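Local coordinates for aspartate-semialdehyde dehydrogenase (Vibrio cholerae, PDB 2QZ9), which catalyses the NADPH-dependent reductive dephosphorylation of L-aspartyl-4-phosphate to L-aspartate-semialdehyde, an early step in lysine, methionine and threonine biosynthesis, at residues N5-G10 and F61-V66; E272-A277 and H291-R296; R284-K289 and W310-N315. All coordinates share one frame; numbering follows the deposited sequence.

Contact 1. Residues N5-G10 and F61-V66; sequences NVAIFG and FDWSQV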
# COMPACT_ATOMS: atom_id res chain seq x y z
N ASN A 5 -38.73 8.03 15.42
CA ASN A 5 -38.31 6.83 16.13
C ASN A 5 -37.27 6.10 15.28
O ASN A 5 -37.46 5.92 14.08
CB ASN A 5 -39.50 5.91 16.44
CG ASN A 5 -40.36 6.42 17.61
OD1 ASN A 5 -39.86 7.02 18.57
ND2 ASN A 5 -41.66 6.16 17.53
N VAL A 6 -36.17 5.69 15.91
CA VAL A 6 -35.02 5.13 15.19
C VAL A 6 -34.54 3.81 15.80
O VAL A 6 -34.30 3.73 17.00
CB VAL A 6 -33.84 6.14 15.11
CG1 VAL A 6 -32.61 5.52 14.42
CG2 VAL A 6 -34.26 7.44 14.40
N ALA A 7 -34.43 2.78 14.97
CA ALA A 7 -33.82 1.52 15.38
C ALA A 7 -32.40 1.40 14.81
O ALA A 7 -32.12 1.82 13.69
CB ALA A 7 -34.67 0.34 14.95
N ILE A 8 -31.50 0.85 15.63
CA ILE A 8 -30.20 0.41 15.16
C ILE A 8 -30.15 -1.08 15.38
O ILE A 8 -30.29 -1.55 16.52
CB ILE A 8 -29.04 1.10 15.90
CG1 ILE A 8 -29.07 2.61 15.63
CG2 ILE A 8 -27.71 0.49 15.46
CD1 ILE A 8 -28.07 3.40 16.44
N PHE A 9 -29.99 -1.82 14.28
CA PHE A 9 -29.89 -3.27 14.31
C PHE A 9 -28.42 -3.64 14.11
O PHE A 9 -27.80 -3.24 13.12
CB PHE A 9 -30.81 -3.87 13.23
CG PHE A 9 -30.75 -5.38 13.13
CD1 PHE A 9 -30.53 -6.18 14.26
CD2 PHE A 9 -30.95 -6.00 11.90
CE1 PHE A 9 -30.46 -7.57 14.16
CE2 PHE A 9 -30.90 -7.40 11.79
CZ PHE A 9 -30.65 -8.18 12.93
N GLY A 10 -27.86 -4.37 15.07
CA GLY A 10 -26.42 -4.58 15.18
C GLY A 10 -25.77 -3.62 16.17
O GLY A 10 -24.62 -3.20 15.99
N PHE A 61 -39.06 -7.92 18.41
CA PHE A 61 -39.25 -6.49 18.17
C PHE A 61 -40.40 -6.16 17.23
O PHE A 61 -40.53 -6.76 16.16
CB PHE A 61 -37.95 -5.84 17.66
CG PHE A 61 -38.03 -4.34 17.52
CD1 PHE A 61 -38.04 -3.53 18.66
CD2 PHE A 61 -38.11 -3.75 16.27
CE1 PHE A 61 -38.12 -2.13 18.53
CE2 PHE A 61 -38.21 -2.36 16.14
CZ PHE A 61 -38.21 -1.55 17.27
N ASP A 62 -41.23 -5.21 17.64
CA ASP A 62 -42.33 -4.72 16.82
C ASP A 62 -41.80 -3.57 16.00
O ASP A 62 -41.52 -2.49 16.54
CB ASP A 62 -43.53 -4.28 17.68
CG ASP A 62 -44.65 -3.62 16.85
OD1 ASP A 62 -44.75 -3.85 15.62
OD2 ASP A 62 -45.45 -2.87 17.44
N TRP A 63 -41.66 -3.81 14.69
CA TRP A 63 -41.11 -2.85 13.74
C TRP A 63 -41.97 -1.61 13.51
O TRP A 63 -41.48 -0.62 13.00
CB TRP A 63 -40.82 -3.54 12.40
CG TRP A 63 -39.68 -4.46 12.49
CD1 TRP A 63 -39.73 -5.82 12.58
CD2 TRP A 63 -38.28 -4.11 12.54
NE1 TRP A 63 -38.46 -6.34 12.67
CE2 TRP A 63 -37.55 -5.31 12.64
CE3 TRP A 63 -37.59 -2.89 12.50
CZ2 TRP A 63 -36.15 -5.33 12.70
CZ3 TRP A 63 -36.19 -2.91 12.56
CH2 TRP A 63 -35.49 -4.13 12.65
N SER A 64 -43.25 -1.67 13.89
CA SER A 64 -44.17 -0.55 13.65
C SER A 64 -43.88 0.65 14.56
O SER A 64 -44.39 1.76 14.34
CB SER A 64 -45.64 -1.00 13.78
OG SER A 64 -45.88 -1.66 15.02
N GLN A 65 -43.05 0.42 15.58
CA GLN A 65 -42.62 1.49 16.49
C GLN A 65 -41.65 2.51 15.85
O GLN A 65 -41.38 3.56 16.44
CB GLN A 65 -41.95 0.89 17.73
CG GLN A 65 -42.82 -0.08 18.51
CD GLN A 65 -42.09 -0.66 19.70
OE1 GLN A 65 -41.58 -1.78 19.65
NE2 GLN A 65 -42.01 0.11 20.78
N VAL A 66 -41.16 2.20 14.65
CA VAL A 66 -39.98 2.88 14.09
C VAL A 66 -40.19 3.49 12.69
O VAL A 66 -40.86 2.91 11.85
CB VAL A 66 -38.75 1.90 14.18
CG1 VAL A 66 -37.76 2.10 13.08
CG2 VAL A 66 -38.07 2.07 15.53
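A7 and V66 form the tight part of this contact. CB of A7 lies 3.9 Å from CG2 of V66, while CG1 of V66 is at a similar distance from that methyl group, so both branches of the valine rest against the alanine. CG2 also leans on the strand backbone, 3.8 Å from N of A7. Further along, the indole of W63 turns back toward the strand, and its CZ3 approaches CB of A7 at 4.3 Å, obliquely to the ring. One face of that indole is covered by F61, whose CD2 sits 3.7 Å above the ring plane, over its centre. I84 and A85 of helix 75-87 also pack on W63, and F34 of strand 30-37 touches V66, closing a buried apolar cluster.

The polar end at N5 is partly exposed and held less firmly, although its atoms come close. CG of N5 stands anti to its carbonyl carbon (chi1 -76°), which directs the amide to the carbonyl of Q65. ND2 of N5 is 2.8 Å from O of Q65, but the hydrogen bond is weak, bent to 117° at the hydrogen. The loose, solvent side is that of D62 and S64, both exposed. OD1 of D62 takes the backbone N of S64 at 3.2 Å in an Asx turn, and OG of S64 reaches the same oxygen from the same face of the carboxylate.

N5-F9 belong to strand 4-9, the first in the chain, and F61-V66 leads through a short 3-10 turn into the neighbouring strand 68-71, as expected of the Rossmann-type nucleotide-binding domain.

Contact 2. Residues E272-A277 and H291-R296; sequences ELFRGA and HVLVGR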
# COMPACT_ATOMS: atom_id res chain seq x y z
N GLU A 272 -11.16 17.39 3.57
CA GLU A 272 -10.05 18.15 4.14
C GLU A 272 -8.79 17.90 3.31
O GLU A 272 -8.31 16.77 3.25
CB GLU A 272 -9.79 17.77 5.59
CG GLU A 272 -8.69 18.60 6.25
CD GLU A 272 -8.48 18.27 7.71
OE1 GLU A 272 -9.10 17.29 8.21
OE2 GLU A 272 -7.69 18.99 8.36
N LEU A 273 -8.27 18.98 2.71
CA LEU A 273 -7.09 18.91 1.85
C LEU A 273 -5.79 19.26 2.59
O LEU A 273 -5.73 20.26 3.30
CB LEU A 273 -7.24 19.81 0.62
CG LEU A 273 -6.03 19.83 -0.33
CD1 LEU A 273 -5.96 18.57 -1.19
CD2 LEU A 273 -6.07 21.04 -1.22
N PHE A 274 -4.78 18.42 2.41
CA PHE A 274 -3.45 18.66 2.95
C PHE A 274 -2.54 19.03 1.77
O PHE A 274 -2.47 18.29 0.77
CB PHE A 274 -2.90 17.43 3.68
CG PHE A 274 -3.66 17.05 4.94
CD1 PHE A 274 -4.98 16.61 4.88
CD2 PHE A 274 -3.03 17.09 6.18
CE1 PHE A 274 -5.68 16.23 6.04
CE2 PHE A 274 -3.71 16.72 7.35
CZ PHE A 274 -5.04 16.29 7.28
N ARG A 275 -1.88 20.17 1.87
CA ARG A 275 -1.07 20.68 0.77
C ARG A 275 0.43 20.45 1.01
O ARG A 275 0.87 20.22 2.15
CB ARG A 275 -1.35 22.17 0.53
CG ARG A 275 -2.77 22.48 0.05
CD ARG A 275 -2.95 23.98 -0.10
NE ARG A 275 -4.18 24.37 -0.77
CZ ARG A 275 -4.32 24.49 -2.08
NH1 ARG A 275 -3.30 24.22 -2.89
NH2 ARG A 275 -5.49 24.86 -2.59
N GLY A 276 1.21 20.50 -0.07
CA GLY A 276 2.68 20.50 -0.01
C GLY A 276 3.24 19.22 0.58
O GLY A 276 2.90 18.12 0.12
N ALA A 277 4.08 19.37 1.60
CA ALA A 277 4.72 18.24 2.27
C ALA A 277 3.86 17.69 3.41
O ALA A 277 4.28 16.80 4.15
CB ALA A 277 6.10 18.63 2.80
N HIS A 291 -15.29 13.03 8.02
CA HIS A 291 -15.11 13.53 6.65
C HIS A 291 -13.96 12.80 5.94
O HIS A 291 -13.35 11.89 6.51
CB HIS A 291 -14.89 15.06 6.66
CG HIS A 291 -13.64 15.48 7.36
ND1 HIS A 291 -13.50 15.44 8.74
CD2 HIS A 291 -12.46 15.94 6.88
CE1 HIS A 291 -12.29 15.85 9.07
NE2 HIS A 291 -11.63 16.17 7.96
N VAL A 292 -13.68 13.18 4.70
CA VAL A 292 -12.65 12.50 3.91
C VAL A 292 -11.39 13.37 3.82
O VAL A 292 -11.46 14.57 3.63
CB VAL A 292 -13.19 12.10 2.51
CG1 VAL A 292 -12.08 11.49 1.63
CG2 VAL A 292 -14.36 11.11 2.66
N LEU A 293 -10.24 12.74 3.98
CA LEU A 293 -8.97 13.46 3.95
C LEU A 293 -8.17 13.16 2.69
O LEU A 293 -8.03 12.01 2.30
CB LEU A 293 -8.17 13.12 5.21
CG LEU A 293 -8.83 13.52 6.53
CD1 LEU A 293 -9.80 12.45 7.00
CD2 LEU A 293 -7.78 13.73 7.59
N VAL A 294 -7.66 14.21 2.05
CA VAL A 294 -6.79 14.00 0.89
C VAL A 294 -5.47 14.80 0.85
O VAL A 294 -5.38 15.92 1.37
CB VAL A 294 -7.59 13.98 -0.50
CG1 VAL A 294 -9.05 14.30 -0.33
CG2 VAL A 294 -6.92 14.84 -1.58
N GLY A 295 -4.46 14.18 0.27
CA GLY A 295 -3.16 14.79 0.07
C GLY A 295 -2.46 14.18 -1.13
O GLY A 295 -3.04 13.38 -1.87
N ARG A 296 -1.19 14.57 -1.29
CA ARG A 296 -0.35 14.09 -2.40
C ARG A 296 -0.93 14.40 -3.78
O ARG A 296 -0.58 13.75 -4.78
CB ARG A 296 -0.02 12.59 -2.26
CG ARG A 296 0.71 12.16 -0.96
CD ARG A 296 2.15 12.72 -0.82
NE ARG A 296 2.84 12.81 -2.12
CZ ARG A 296 3.48 11.81 -2.72
NH1 ARG A 296 3.56 10.60 -2.17
NH2 ARG A 296 4.04 12.02 -3.90
O HOH W 1 0.72 16.18 0.12
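The imidazole of H291 meets the carboxylate of E272 at its edge, with OE1 close to the ring plane, and carries CD1 of L293 over one face, offset toward the rim. The ring of F274 has the carbonyl oxygen of V294 at its edge, while CD2 of L293 approaches CE1 of F274 obliquely at 3.6 Å. These groups flank a parallel strand pair in a beta-alpha-beta unit, with helix 282-286 as the connection. In the dimerisation domain, strand 271-273 forms the outer edge of the six-stranded sheet within this chain.

Three nearly straight backbone hydrogen bonds join the pair: N of E272 to O of V292, N of V294 to O of E272, and N of F274 to O of V294. On the sheet face carrying L273 and V294, CD1 of the leucine touches CG2 of the valine at 3.9 Å, and helix 258-267 covers both. Farther along, a water links O of G276 to N of R296, whose guanidinium binds P199 and E213 of the second subunit.

The extended E272 side chain, with CG anti to the backbone N (chi1 -176°), lets NE2 of H291 donate to the anti side of OE1 at 2.8 Å.

Contact 3. Residues R284-K289 and W310-N315; sequences RDAGGK and WVVADN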
# COMPACT_ATOMS: atom_id res chain seq x y z
N ARG A 284 -2.63 9.28 12.47
CA ARG A 284 -2.51 10.68 12.86
C ARG A 284 -3.76 11.52 12.59
O ARG A 284 -4.17 12.31 13.44
CB ARG A 284 -1.24 11.27 12.25
CG ARG A 284 -0.83 12.66 12.75
CD ARG A 284 -1.08 13.67 11.65
NE ARG A 284 0.08 14.50 11.39
CZ ARG A 284 0.28 15.21 10.29
NH1 ARG A 284 -0.60 15.20 9.29
NH2 ARG A 284 1.39 15.94 10.18
N ASP A 285 -4.38 11.35 11.42
CA ASP A 285 -5.44 12.26 11.00
C ASP A 285 -6.83 11.65 10.84
O ASP A 285 -7.82 12.37 10.90
CB ASP A 285 -5.05 12.96 9.70
CG ASP A 285 -3.76 13.72 9.83
OD1 ASP A 285 -2.72 13.20 9.37
OD2 ASP A 285 -3.78 14.83 10.41
N ALA A 286 -6.90 10.33 10.65
CA ALA A 286 -8.15 9.68 10.24
C ALA A 286 -9.05 9.26 11.40
O ALA A 286 -10.28 9.38 11.31
CB ALA A 286 -7.87 8.48 9.36
N GLY A 287 -8.43 8.73 12.45
CA GLY A 287 -9.17 8.23 13.60
C GLY A 287 -10.14 9.24 14.17
O GLY A 287 -9.74 10.34 14.54
N GLY A 288 -11.42 8.87 14.22
CA GLY A 288 -12.45 9.69 14.85
C GLY A 288 -13.08 10.77 14.00
O GLY A 288 -13.88 11.55 14.50
N LYS A 289 -12.74 10.82 12.71
CA LYS A 289 -13.23 11.86 11.81
C LYS A 289 -14.39 11.39 10.93
O LYS A 289 -14.46 10.23 10.55
CB LYS A 289 -12.12 12.42 10.92
CG LYS A 289 -10.82 12.79 11.66
CD LYS A 289 -11.00 13.86 12.74
CE LYS A 289 -9.71 14.04 13.56
NZ LYS A 289 -8.53 14.26 12.64
N TRP A 310 -3.87 10.90 -2.64
CA TRP A 310 -3.83 9.97 -1.51
C TRP A 310 -5.10 10.22 -0.71
O TRP A 310 -5.39 11.35 -0.38
CB TRP A 310 -2.56 10.22 -0.68
CG TRP A 310 -2.39 9.45 0.64
CD1 TRP A 310 -2.50 9.97 1.91
CD2 TRP A 310 -2.01 8.07 0.81
NE1 TRP A 310 -2.24 8.99 2.85
CE2 TRP A 310 -1.92 7.83 2.21
CE3 TRP A 310 -1.74 7.01 -0.08
CZ2 TRP A 310 -1.61 6.57 2.74
CZ3 TRP A 310 -1.42 5.77 0.45
CH2 TRP A 310 -1.35 5.56 1.85
N VAL A 311 -5.87 9.18 -0.44
CA VAL A 311 -7.19 9.36 0.18
C VAL A 311 -7.30 8.57 1.49
O VAL A 311 -7.00 7.38 1.53
CB VAL A 311 -8.35 9.02 -0.82
CG1 VAL A 311 -9.70 9.22 -0.18
CG2 VAL A 311 -8.26 9.91 -2.06
N VAL A 312 -7.70 9.25 2.56
CA VAL A 312 -7.81 8.60 3.86
C VAL A 312 -9.17 8.89 4.49
O VAL A 312 -9.69 10.01 4.37
CB VAL A 312 -6.66 9.06 4.81
CG1 VAL A 312 -6.74 8.34 6.15
CG2 VAL A 312 -5.29 8.76 4.18
N ALA A 313 -9.75 7.88 5.16
CA ALA A 313 -10.96 8.08 5.97
C ALA A 313 -11.05 7.08 7.12
O ALA A 313 -10.38 6.05 7.10
CB ALA A 313 -12.23 8.01 5.10
N ASP A 314 -11.85 7.41 8.13
CA ASP A 314 -12.19 6.47 9.19
C ASP A 314 -13.30 5.59 8.62
O ASP A 314 -14.39 6.07 8.32
CB ASP A 314 -12.65 7.21 10.46
CG ASP A 314 -12.93 6.26 11.63
OD1 ASP A 314 -12.74 6.68 12.80
OD2 ASP A 314 -13.34 5.10 11.42
N ASN A 315 -12.99 4.31 8.47
CA ASN A 315 -13.85 3.35 7.79
C ASN A 315 -15.07 2.94 8.62
O ASN A 315 -16.02 2.36 8.10
CB ASN A 315 -13.05 2.10 7.41
CG ASN A 315 -12.30 1.52 8.58
OD1 ASN A 315 -11.50 2.21 9.20
ND2 ASN A 315 -12.56 0.26 8.91
O HOH W 2 -13.52 9.74 8.15
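D314 and G288 make the direct polar link between these segments: the backbone N of G288 donates to OD1 of D314 over 2.9 Å, at 160°, using the anti lone pair of the carboxylate oxygen. The donor lies in a type II beta turn from A286 to K289, just where helix 282-286 ends, and the acceptor follows strand 306-313 of the dimerisation-domain sheet. CB of D314 rests against two carbonyl oxygens of the turn, 3.3 Å from O of A286 and 3.5 Å from O of K289. Beside it, CB of A286 presses on CG1 of V312 at 3.4 Å, tighter than usual for two carbons.

Further out, the turn is closed by N of K289 bonding to O of A286, and NZ of K289 folds back onto O of D285. D285 in turn pairs with R284 in a salt bridge. OD2 of D314 accepts from N of V316, in the turn that leads into helix 317-335, and weakly from N of R317, so the one carboxylate ties the A286-K289 turn to the lead-in of that helix. The adjacent N315, a predicted NADP(+)-binding residue, hydrogen-bonds to S161 and G243.

A water completes the connection, donating to O of K289 at 2.6 Å and accepting from N of D314.

How the contacts relate
Contact 1 belongs to the nucleotide-binding domain, whereas contacts 2 and 3 share the dimerisation domain. The centre of contact 1 is about 38 Å from that of contact 2 and about 30 Å from that of contact 3, across the middle of the chain. Contacts 2 and 3 lie only about 10 Å apart between centres and join directly: strands 292-299 and 306-313 are neighbours, with N of W310 2.7 Å from O of G295, and CB of D285 packs on CD2 of L293. In contact 3 the side chain of A313 is about 6 Å from that of H244, the predicted proton acceptor, and N315 packs on H244 and the catalytic C131; in contact 2 the side chain of V292 is about 10 Å from those of both.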